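Local structure of chromosomal replication initiator protein DnaA (Aquifex aeolicus, 1L8Q) at residues 140-145 against 159-164; 40-43 against 49-52; 172-177 against 199-204. The protein binds ATP and the chromosomal origin of replication, and probably starts formation of the replication initiation complex once per cell cycle. All coordinates share one frame; numbering follows the deposited sequence.

Interaction 1: 140-145 against 159-164; sequences RHPQKL and GILVEI
The contact joins a loop to the edge strand of the parallel sheet in the AAA+ region. L161, on strand 160-163, meets H141 and P142 in the loop that follows strand 133-138. One branch of L161 does most of the work. Its CD2 lies 3.6 Å from H141 NE2 and 4.0 Å from P142 CG. It comes to the H141 ring obliquely, and the two side chains cross at about a right angle. P142 puts its ring carbon CG against the same L161 methyl.

The H141 ring is held from two directions. P142 CD sits over one face, offset toward the rim. Q143 N donates to H141 ND1 at 3.0 Å, close to the ring plane and fairly straight at 161°. The swing of the ring to this amide follows from its first torsion, with CG opposite the backbone N (chi1 -168°). The far end of the ring, NE2 and CE1, meets L161 CD2. With an alanine here, Q143 N would probably lose its ND1 acceptor and a gap would open beside L161 CD2.

H141 also stacks edge-to-face with Y43, and P142 rests on F41, both of strand 40-43. V153 and E157 of helix 150-157 pack against the loop. The loop after strand 133-138 thus passes over strand 40-43 and touches the edge strand 160-163, within the parallel sheet of a P-loop NTPase fold.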
loop_
_atom_site.group_PDB
_atom_site.type_symbol
_atom_site.label_atom_id
_atom_site.label_comp_id
_atom_site.label_asym_id
_atom_site.label_seq_id
_atom_site.Cartn_x
_atom_site.Cartn_y
_atom_site.Cartn_z
ATOM N N ARG A 140 -9.871 -1.686 0.390
ATOM C CA ARG A 140 -10.619 -2.378 1.421
ATOM C C ARG A 140 -11.948 -2.850 0.886
ATOM O O ARG A 140 -12.456 -2.317 -0.097
ATOM C CB ARG A 140 -10.809 -1.473 2.637
ATOM C CG ARG A 140 -11.684 -0.278 2.378
ATOM C CD ARG A 140 -11.478 0.836 3.353
ATOM N NE ARG A 140 -10.063 1.156 3.490
ATOM C CZ ARG A 140 -9.585 2.149 4.230
ATOM N NH1 ARG A 140 -10.406 2.934 4.914
ATOM N NH2 ARG A 140 -8.278 2.355 4.286
ATOM N N HIS A 141 -12.487 -3.869 1.533
ATOM C CA HIS A 141 -13.778 -4.463 1.195
ATOM C C HIS A 141 -14.871 -3.406 1.286
ATOM O O HIS A 141 -14.789 -2.525 2.116
ATOM C CB HIS A 141 -14.057 -5.586 2.214
ATOM C CG HIS A 141 -15.187 -6.485 1.844
ATOM N ND1 HIS A 141 -16.507 -6.157 2.074
ATOM C CD2 HIS A 141 -15.194 -7.711 1.265
ATOM C CE1 HIS A 141 -17.278 -7.134 1.632
ATOM N NE2 HIS A 141 -16.504 -8.087 1.134
ATOM N N PRO A 142 -15.885 -3.471 0.439
ATOM C CA PRO A 142 -16.995 -2.503 0.523
ATOM C C PRO A 142 -17.543 -2.356 1.949
ATOM O O PRO A 142 -17.807 -1.229 2.360
ATOM C CB PRO A 142 -18.037 -3.084 -0.413
ATOM C CG PRO A 142 -17.201 -3.836 -1.441
ATOM C CD PRO A 142 -16.041 -4.409 -0.683
ATOM N N GLN A 143 -17.677 -3.448 2.693
ATOM C CA GLN A 143 -18.193 -3.381 4.061
ATOM C C GLN A 143 -17.342 -2.487 4.955
ATOM O O GLN A 143 -17.723 -2.198 6.072
ATOM C CB GLN A 143 -18.273 -4.792 4.706
ATOM C CG GLN A 143 -19.446 -5.682 4.225
ATOM C CD GLN A 143 -20.818 -4.997 4.373
ATOM O OE1 GLN A 143 -21.374 -4.946 5.485
ATOM N NE2 GLN A 143 -21.365 -4.479 3.253
ATOM N N LYS A 144 -16.175 -2.077 4.472
ATOM C CA LYS A 144 -15.289 -1.249 5.264
ATOM C C LYS A 144 -15.203 0.155 4.712
ATOM O O LYS A 144 -14.458 0.989 5.225
ATOM C CB LYS A 144 -13.908 -1.864 5.340
ATOM C CG LYS A 144 -13.908 -3.260 5.939
ATOM C CD LYS A 144 -12.678 -3.507 6.792
ATOM C CE LYS A 144 -12.514 -4.988 7.113
ATOM N NZ LYS A 144 -11.714 -5.721 6.076
ATOM N N LEU A 145 -15.953 0.411 3.653
ATOM C CA LEU A 145 -16.037 1.742 3.114
ATOM C C LEU A 145 -16.909 2.662 3.995
ATOM O O LEU A 145 -18.085 2.888 3.707
ATOM C CB LEU A 145 -16.581 1.715 1.677
ATOM C CG LEU A 145 -15.668 1.082 0.627
ATOM C CD1 LEU A 145 -16.340 1.032 -0.742
ATOM C CD2 LEU A 145 -14.347 1.820 0.540
ATOM N N GLY A 159 -22.414 -7.326 -7.455
ATOM C CA GLY A 159 -21.515 -7.865 -8.467
ATOM C C GLY A 159 -20.608 -8.982 -7.987
ATOM O O GLY A 159 -21.059 -9.941 -7.350
ATOM N N ILE A 160 -19.326 -8.866 -8.314
ATOM C CA ILE A 160 -18.335 -9.822 -7.842
ATOM C C ILE A 160 -17.186 -9.130 -7.116
ATOM O O ILE A 160 -16.548 -8.217 -7.645
ATOM C CB ILE A 160 -17.820 -10.738 -8.986
ATOM C CG1 ILE A 160 -16.784 -11.729 -8.443
ATOM C CG2 ILE A 160 -17.247 -9.930 -10.132
ATOM C CD1 ILE A 160 -16.715 -13.046 -9.223
ATOM N N LEU A 161 -16.954 -9.550 -5.885
ATOM C CA LEU A 161 -15.909 -8.973 -5.044
ATOM C C LEU A 161 -14.763 -9.944 -4.958
ATOM O O LEU A 161 -14.955 -11.082 -4.561
ATOM C CB LEU A 161 -16.440 -8.754 -3.630
ATOM C CG LEU A 161 -17.244 -7.494 -3.350
ATOM C CD1 LEU A 161 -18.052 -7.082 -4.545
ATOM C CD2 LEU A 161 -18.118 -7.668 -2.090
ATOM N N VAL A 162 -13.566 -9.504 -5.296
ATOM C CA VAL A 162 -12.418 -10.393 -5.216
ATOM C C VAL A 162 -11.199 -9.739 -4.566
ATOM O O VAL A 162 -10.705 -8.711 -5.014
ATOM C CB VAL A 162 -12.030 -10.958 -6.590
ATOM C CG1 VAL A 162 -13.267 -11.381 -7.347
ATOM C CG2 VAL A 162 -11.319 -9.941 -7.375
ATOM N N GLU A 163 -10.723 -10.348 -3.502
ATOM C CA GLU A 163 -9.549 -9.878 -2.802
ATOM C C GLU A 163 -8.309 -10.211 -3.620
ATOM O O GLU A 163 -8.246 -11.236 -4.239
ATOM C CB GLU A 163 -9.478 -10.576 -1.446
ATOM C CG GLU A 163 -8.373 -10.118 -0.534
ATOM C CD GLU A 163 -8.554 -10.649 0.878
ATOM O OE1 GLU A 163 -9.342 -11.623 1.043
ATOM O OE2 GLU A 163 -7.931 -10.095 1.825
ATOM N N ILE A 164 -7.316 -9.345 -3.614
ATOM C CA ILE A 164 -6.103 -9.620 -4.362
ATOM C C ILE A 164 -4.885 -9.534 -3.459
ATOM O O ILE A 164 -4.795 -8.665 -2.593
ATOM C CB ILE A 164 -5.997 -8.659 -5.558
ATOM C CG1 ILE A 164 -4.834 -9.018 -6.456
ATOM C CG2 ILE A 164 -5.913 -7.214 -5.106
ATOM C CD1 ILE A 164 -4.675 -8.065 -7.566
#

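Interaction 2: 40-43 against 49-52. With MG (magnesium ion), chain B; ADP (adenosine-5'-diphosphate), chain C.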
loop_
_atom_site.group_PDB
_atom_site.type_symbol
_atom_site.label_atom_id
_atom_site.label_comp_id
_atom_site.label_asym_id
_atom_site.label_seq_id
_atom_site.Cartn_x
_atom_site.Cartn_y
_atom_site.Cartn_z
ATOM N N ILE A 40 -17.329 -5.486 -11.141
ATOM C CA ILE A 40 -16.221 -6.206 -10.558
ATOM C C ILE A 40 -15.586 -5.242 -9.571
ATOM O O ILE A 40 -15.290 -4.110 -9.928
ATOM C CB ILE A 40 -15.193 -6.547 -11.619
ATOM C CG1 ILE A 40 -15.739 -7.578 -12.583
ATOM C CG2 ILE A 40 -13.906 -7.066 -10.982
ATOM C CD1 ILE A 40 -14.800 -7.868 -13.690
ATOM N N PHE A 41 -15.369 -5.691 -8.337
ATOM C CA PHE A 41 -14.791 -4.839 -7.302
ATOM C C PHE A 41 -13.573 -5.541 -6.750
ATOM O O PHE A 41 -13.703 -6.517 -6.012
ATOM C CB PHE A 41 -15.808 -4.639 -6.185
ATOM C CG PHE A 41 -15.417 -3.624 -5.178
ATOM C CD1 PHE A 41 -14.444 -3.902 -4.227
ATOM C CD2 PHE A 41 -16.053 -2.390 -5.143
ATOM C CE1 PHE A 41 -14.089 -2.949 -3.274
ATOM C CE2 PHE A 41 -15.721 -1.436 -4.182
ATOM C CZ PHE A 41 -14.742 -1.716 -3.248
ATOM N N ILE A 42 -12.388 -5.062 -7.121
ATOM C CA ILE A 42 -11.150 -5.656 -6.654
ATOM C C ILE A 42 -10.599 -4.924 -5.437
ATOM O O ILE A 42 -10.538 -3.711 -5.424
ATOM C CB ILE A 42 -10.110 -5.604 -7.764
ATOM C CG1 ILE A 42 -10.554 -6.438 -8.957
ATOM C CG2 ILE A 42 -8.749 -6.091 -7.256
ATOM C CD1 ILE A 42 -9.814 -6.054 -10.241
ATOM N N TYR A 43 -10.181 -5.664 -4.415
ATOM C CA TYR A 43 -9.591 -5.035 -3.239
ATOM C C TYR A 43 -8.368 -5.782 -2.686
ATOM O O TYR A 43 -8.255 -7.011 -2.771
ATOM C CB TYR A 43 -10.625 -4.817 -2.147
ATOM C CG TYR A 43 -11.127 -6.079 -1.532
ATOM C CD1 TYR A 43 -10.645 -6.519 -0.300
ATOM C CD2 TYR A 43 -12.073 -6.840 -2.173
ATOM C CE1 TYR A 43 -11.101 -7.675 0.267
ATOM C CE2 TYR A 43 -12.551 -7.992 -1.620
ATOM C CZ TYR A 43 -12.063 -8.410 -0.390
ATOM O OH TYR A 43 -12.550 -9.569 0.170
ATOM N N GLY A 49 -1.422 -5.174 -7.097
ATOM C CA GLY A 49 -1.844 -5.450 -8.459
ATOM C C GLY A 49 -3.120 -4.761 -8.925
ATOM O O GLY A 49 -3.488 -4.864 -10.097
ATOM N N LYS A 50 -3.792 -4.053 -8.022
ATOM C CA LYS A 50 -5.057 -3.403 -8.364
ATOM C C LYS A 50 -4.949 -2.469 -9.582
ATOM O O LYS A 50 -5.664 -2.636 -10.565
ATOM C CB LYS A 50 -5.641 -2.666 -7.140
ATOM C CG LYS A 50 -5.811 -3.564 -5.919
ATOM C CD LYS A 50 -6.396 -2.813 -4.718
ATOM C CE LYS A 50 -5.631 -1.531 -4.435
ATOM N NZ LYS A 50 -4.275 -1.756 -3.839
ATOM N N THR A 51 -4.049 -1.502 -9.530
ATOM C CA THR A 51 -3.966 -0.544 -10.612
ATOM C C THR A 51 -3.483 -1.232 -11.883
ATOM O O THR A 51 -4.015 -1.031 -12.970
ATOM C CB THR A 51 -3.058 0.623 -10.224
ATOM O OG1 THR A 51 -3.641 1.344 -9.123
ATOM C CG2 THR A 51 -3.003 1.673 -11.349
ATOM N N HIS A 52 -2.488 -2.074 -11.739
ATOM C CA HIS A 52 -1.972 -2.794 -12.863
ATOM C C HIS A 52 -3.093 -3.563 -13.574
ATOM O O HIS A 52 -3.213 -3.525 -14.801
ATOM C CB HIS A 52 -0.896 -3.758 -12.384
ATOM C CG HIS A 52 -0.216 -4.497 -13.487
ATOM N ND1 HIS A 52 1.155 -4.547 -13.611
ATOM C CD2 HIS A 52 -0.717 -5.210 -14.524
ATOM C CE1 HIS A 52 1.471 -5.271 -14.671
ATOM N NE2 HIS A 52 0.353 -5.686 -15.241
HETATM MG MG MG B . -2.949 1.209 -7.311
HETATM P PB ADP C . -1.684 -1.332 -6.252
HETATM O O1B ADP C . -2.458 -0.577 -7.343
HETATM O O2B ADP C . -2.426 -2.494 -5.658
HETATM O O3B ADP C . -1.033 -0.431 -5.250
HETATM P PA ADP C . -0.125 -1.609 -8.489
HETATM O O1A ADP C . -1.130 -2.158 -9.485
HETATM O O2A ADP C . -0.023 -0.094 -8.522
HETATM O O3A ADP C . -0.490 -2.045 -7.002
HETATM O "O5'" ADP C . 1.291 -2.299 -8.721
HETATM C "C5'" ADP C . 2.423 -1.894 -7.973
HETATM C "C4'" ADP C . 3.622 -2.272 -8.806
HETATM O "O4'" ADP C . 3.855 -3.693 -8.727
HETATM C "C3'" ADP C . 3.334 -1.976 -10.261
HETATM O "O3'" ADP C . 4.588 -1.624 -10.829
HETATM C "C2'" ADP C . 2.866 -3.310 -10.796
HETATM O "O2'" ADP C . 3.023 -3.511 -12.191
HETATM C "C1'" ADP C . 3.689 -4.296 -10.012
HETATM N N9 ADP C . 2.898 -5.529 -9.907
HETATM C C8 ADP C . 1.858 -5.748 -9.068
HETATM N N7 ADP C . 1.362 -7.008 -9.253
HETATM C C5 ADP C . 2.074 -7.586 -10.226
HETATM C C6 ADP C . 2.074 -8.889 -10.906
HETATM N N6 ADP C . 1.193 -9.848 -10.581
HETATM N N1 ADP C . 2.983 -9.097 -11.866
HETATM C C2 ADP C . 3.887 -8.157 -12.210
HETATM N N3 ADP C . 3.938 -6.948 -11.621
HETATM C C4 ADP C . 3.079 -6.615 -10.653
HETATM O O HOH W 1 -2.604 1.595 -5.201
HETATM O O HOH W 2 -5.027 1.129 -6.677
HETATM O O HOH W 3 -1.254 1.857 -7.435
HETATM O O HOH W 4 -3.565 3.205 -7.111
#
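I42 is the first residue of strand 40-43 to meet the nucleotide-binding helix start. Its CG2 lies 4.1 Å from K50 CG, and the two side chains run alongside each other, pointing opposite ways. Y43 follows with its backbone: Y43 C is 4.1 Å from K50 CD, while its CB points away.

K50 is packed along its carbon chain and polar at its end. The chain bends at chi3 (-51°) and chi4 (-73°), which curls NZ back to ADP O2B at 2.7 Å. The same oxygen takes the K50 backbone N, so one residue grips it twice. G49 N adds a weak bond to O2B and a straighter one to O3A, and H52 N donates to O1A. G44 O accepts from K50 NZ. T51 N donates a hydrogen bond to ADP O1B at 2.9 Å, and T51 OG1 and that oxygen both bind the magnesium ion. Four waters complete its six ligands. T51 OG1 is also hydrogen-bonded to D105 OD2. H52 ND1 meets the ribose O2' at 2.6 Å, at the ring edge.

This is the P-loop (Walker A), which leads from strand 40-43 into helix 50-63. The strand lies between strands 133-138 and 160-163, and V26 of helix 20-31 touches I42.

Interaction 3: 172-177 against 199-204; sequences FKIIKE and KNVREI. With ADP (adenosine-5'-diphosphate), chain C.
I174 and I175 of helix 168-181 pack against V201 and I204 at the start of helix 201-214. The tight part is wholly apolar and buried. I175 CG1 meets I204 CD1 at 3.5 Å, and I174 CG2 meets V201 CG2 at 3.6 Å. In both pairs the side chains cross at about a right angle. A longer contact, 4.4 Å from I174 CG2 to I204 CD1, joins the two pairs.

I174 divides its branches between two partners. CG2 stands opposite the backbone N and turns to V201, while CG1 (chi1 -72°) carries CD1 up to the adenine, 3.6 Å from ADP N3. V201 uses one methyl for both partners: CG2 meets I174 and also lies 3.4 Å from ADP O4'. The base and ribose therefore rest against the joint between the two helices.

The other side is polar and more open. K199 and R202 are exposed and make no contact with 172-177. There K199 N bonds E203 OE1 at 3.0 Å, from above the carboxylate plane. R202 binds ATP in another structure of this protein; here R202 NH2 is 6.8 Å from ADP O3B. L194 and L195 of helix 188-197 cover I175 further. Such a helical bundle against the base, with an arginine, R202, that binds ATP, is consistent with the lid and sensor 2 of AAA+ proteins.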
loop_
_atom_site.group_PDB
_atom_site.type_symbol
_atom_site.label_atom_id
_atom_site.label_comp_id
_atom_site.label_asym_id
_atom_site.label_seq_id
_atom_site.Cartn_x
_atom_site.Cartn_y
_atom_site.Cartn_z
ATOM N N PHE A 172 8.709 -13.423 -5.807
ATOM C CA PHE A 172 9.859 -14.136 -6.285
ATOM C C PHE A 172 10.014 -13.968 -7.796
ATOM O O PHE A 172 11.057 -13.513 -8.271
ATOM C CB PHE A 172 9.738 -15.615 -5.909
ATOM C CG PHE A 172 10.853 -16.468 -6.411
ATOM C CD1 PHE A 172 12.135 -16.308 -5.929
ATOM C CD2 PHE A 172 10.610 -17.461 -7.348
ATOM C CE1 PHE A 172 13.188 -17.121 -6.391
ATOM C CE2 PHE A 172 11.646 -18.280 -7.823
ATOM C CZ PHE A 172 12.942 -18.108 -7.339
ATOM N N LYS A 173 8.987 -14.336 -8.551
ATOM C CA LYS A 173 9.063 -14.191 -9.996
ATOM C C LYS A 173 9.287 -12.719 -10.364
ATOM O O LYS A 173 10.124 -12.404 -11.223
ATOM C CB LYS A 173 7.817 -14.758 -10.673
ATOM C CG LYS A 173 7.614 -16.239 -10.403
ATOM C CD LYS A 173 6.579 -16.844 -11.312
ATOM C CE LYS A 173 6.243 -18.255 -10.893
ATOM N NZ LYS A 173 5.043 -18.763 -11.627
ATOM N N ILE A 174 8.564 -11.818 -9.703
ATOM C CA ILE A 174 8.731 -10.405 -9.985
ATOM C C ILE A 174 10.192 -10.000 -9.718
ATOM O O ILE A 174 10.873 -9.414 -10.574
ATOM C CB ILE A 174 7.742 -9.570 -9.176
ATOM C CG1 ILE A 174 6.333 -9.756 -9.736
ATOM C CG2 ILE A 174 8.123 -8.111 -9.228
ATOM C CD1 ILE A 174 5.245 -8.997 -8.967
ATOM N N ILE A 175 10.686 -10.362 -8.552
ATOM C CA ILE A 175 12.054 -10.044 -8.204
ATOM C C ILE A 175 13.023 -10.453 -9.310
ATOM O O ILE A 175 13.943 -9.712 -9.647
ATOM C CB ILE A 175 12.417 -10.694 -6.867
ATOM C CG1 ILE A 175 11.816 -9.879 -5.710
ATOM C CG2 ILE A 175 13.895 -10.803 -6.720
ATOM C CD1 ILE A 175 11.784 -10.628 -4.379
ATOM N N LYS A 176 12.827 -11.632 -9.882
ATOM C CA LYS A 176 13.672 -12.056 -10.980
ATOM C C LYS A 176 13.520 -11.106 -12.141
ATOM O O LYS A 176 14.509 -10.707 -12.735
ATOM C CB LYS A 176 13.314 -13.446 -11.451
ATOM C CG LYS A 176 13.906 -14.596 -10.647
ATOM C CD LYS A 176 13.061 -15.834 -10.920
ATOM C CE LYS A 176 13.744 -17.108 -10.530
ATOM N NZ LYS A 176 12.966 -18.287 -11.034
ATOM N N GLU A 177 12.289 -10.741 -12.485
ATOM C CA GLU A 177 12.101 -9.823 -13.612
ATOM C C GLU A 177 12.828 -8.510 -13.344
ATOM O O GLU A 177 13.552 -8.028 -14.192
ATOM C CB GLU A 177 10.607 -9.620 -13.988
ATOM C CG GLU A 177 10.141 -10.481 -15.182
ATOM C CD GLU A 177 8.602 -10.602 -15.333
ATOM O OE1 GLU A 177 7.866 -9.589 -15.119
ATOM O OE2 GLU A 177 8.121 -11.719 -15.694
ATOM N N LYS A 199 7.831 -6.390 0.153
ATOM C CA LYS A 199 6.474 -6.881 -0.040
ATOM C C LYS A 199 5.891 -6.264 -1.312
ATOM O O LYS A 199 4.991 -6.818 -1.931
ATOM C CB LYS A 199 5.621 -6.499 1.159
ATOM C CG LYS A 199 5.619 -5.005 1.462
ATOM C CD LYS A 199 4.373 -4.580 2.259
ATOM C CE LYS A 199 4.481 -3.122 2.728
ATOM N NZ LYS A 199 3.146 -2.499 2.989
ATOM N N ASN A 200 6.439 -5.112 -1.685
ATOM C CA ASN A 200 5.996 -4.298 -2.808
ATOM C C ASN A 200 7.021 -4.399 -3.916
ATOM O O ASN A 200 8.099 -4.888 -3.701
ATOM C CB ASN A 200 6.010 -2.827 -2.374
ATOM C CG ASN A 200 4.672 -2.316 -2.038
ATOM O OD1 ASN A 200 3.693 -2.638 -2.710
ATOM N ND2 ASN A 200 4.591 -1.479 -0.990
ATOM N N VAL A 201 6.692 -3.861 -5.084
ATOM C CA VAL A 201 7.662 -3.646 -6.120
ATOM C C VAL A 201 8.395 -2.338 -5.786
ATOM O O VAL A 201 9.564 -2.154 -6.148
ATOM C CB VAL A 201 6.991 -3.518 -7.500
ATOM C CG1 VAL A 201 7.704 -2.487 -8.361
ATOM C CG2 VAL A 201 6.981 -4.847 -8.197
ATOM N N ARG A 202 7.704 -1.435 -5.096
ATOM C CA ARG A 202 8.296 -0.174 -4.672
ATOM C C ARG A 202 9.505 -0.427 -3.763
ATOM O O ARG A 202 10.534 0.216 -3.893
ATOM C CB ARG A 202 7.265 0.692 -3.942
ATOM C CG ARG A 202 7.641 2.154 -3.838
ATOM C CD ARG A 202 6.833 2.956 -2.802
ATOM N NE ARG A 202 5.469 3.301 -3.243
ATOM C CZ ARG A 202 5.177 3.981 -4.358
ATOM N NH1 ARG A 202 6.147 4.394 -5.174
ATOM N NH2 ARG A 202 3.909 4.245 -4.655
ATOM N N GLU A 203 9.369 -1.372 -2.846
ATOM C CA GLU A 203 10.439 -1.690 -1.914
ATOM C C GLU A 203 11.550 -2.448 -2.637
ATOM O O GLU A 203 12.734 -2.301 -2.329
ATOM C CB GLU A 203 9.893 -2.491 -0.714
ATOM C CG GLU A 203 8.882 -1.706 0.113
ATOM C CD GLU A 203 8.226 -2.539 1.197
ATOM O OE1 GLU A 203 8.579 -3.738 1.309
ATOM O OE2 GLU A 203 7.351 -1.999 1.937
ATOM N N ILE A 204 11.160 -3.249 -3.613
ATOM C CA ILE A 204 12.116 -3.991 -4.406
ATOM C C ILE A 204 12.979 -3.020 -5.209
ATOM O O ILE A 204 14.187 -3.149 -5.253
ATOM C CB ILE A 204 11.383 -4.965 -5.337
ATOM C CG1 ILE A 204 10.746 -6.091 -4.525
ATOM C CG2 ILE A 204 12.328 -5.539 -6.356
ATOM C CD1 ILE A 204 9.883 -7.016 -5.348
HETATM P PB ADP C . -1.684 -1.332 -6.252
HETATM O O1B ADP C . -2.458 -0.577 -7.343
HETATM O O2B ADP C . -2.426 -2.494 -5.658
HETATM O O3B ADP C . -1.033 -0.431 -5.250
HETATM P PA ADP C . -0.125 -1.609 -8.489
HETATM O O1A ADP C . -1.130 -2.158 -9.485
HETATM O O2A ADP C . -0.023 -0.094 -8.522
HETATM O O3A ADP C . -0.490 -2.045 -7.002
HETATM O "O5'" ADP C . 1.291 -2.299 -8.721
HETATM C "C5'" ADP C . 2.423 -1.894 -7.973
HETATM C "C4'" ADP C . 3.622 -2.272 -8.806
HETATM O "O4'" ADP C . 3.855 -3.693 -8.727
HETATM C "C3'" ADP C . 3.334 -1.976 -10.261
HETATM O "O3'" ADP C . 4.588 -1.624 -10.829
HETATM C "C2'" ADP C . 2.866 -3.310 -10.796
HETATM O "O2'" ADP C . 3.023 -3.511 -12.191
HETATM C "C1'" ADP C . 3.689 -4.296 -10.012
HETATM N N9 ADP C . 2.898 -5.529 -9.907
HETATM C C8 ADP C . 1.858 -5.748 -9.068
HETATM N N7 ADP C . 1.362 -7.008 -9.253
HETATM C C5 ADP C . 2.074 -7.586 -10.226
HETATM C C6 ADP C . 2.074 -8.889 -10.906
HETATM N N6 ADP C . 1.193 -9.848 -10.581
HETATM N N1 ADP C . 2.983 -9.097 -11.866
HETATM C C2 ADP C . 3.887 -8.157 -12.210
HETATM N N3 ADP C . 3.938 -6.948 -11.621
HETATM C C4 ADP C . 3.079 -6.615 -10.653
#

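Overall arrangement
The contacts come in series along the chain: interaction 2 closes before interaction 1 opens, and interaction 3 follows. Interactions 1 and 2 lie with centres about 10 Å apart and touch. Their strands 160-163 and 40-43 are neighbours in the parallel sheet, joined by probable backbone hydrogen bonds such as I160 O to F41 N. Interaction 3 is helical and separate. Its centre lies about 18 Å from that of interaction 2 and about 25 Å from that of interaction 1. Helix 168-181 is the next element after strand 160-163. Interactions 2 and 3 both touch ADP, so the nucleotide bridges the sheet part and the helical part of the AAA+ region.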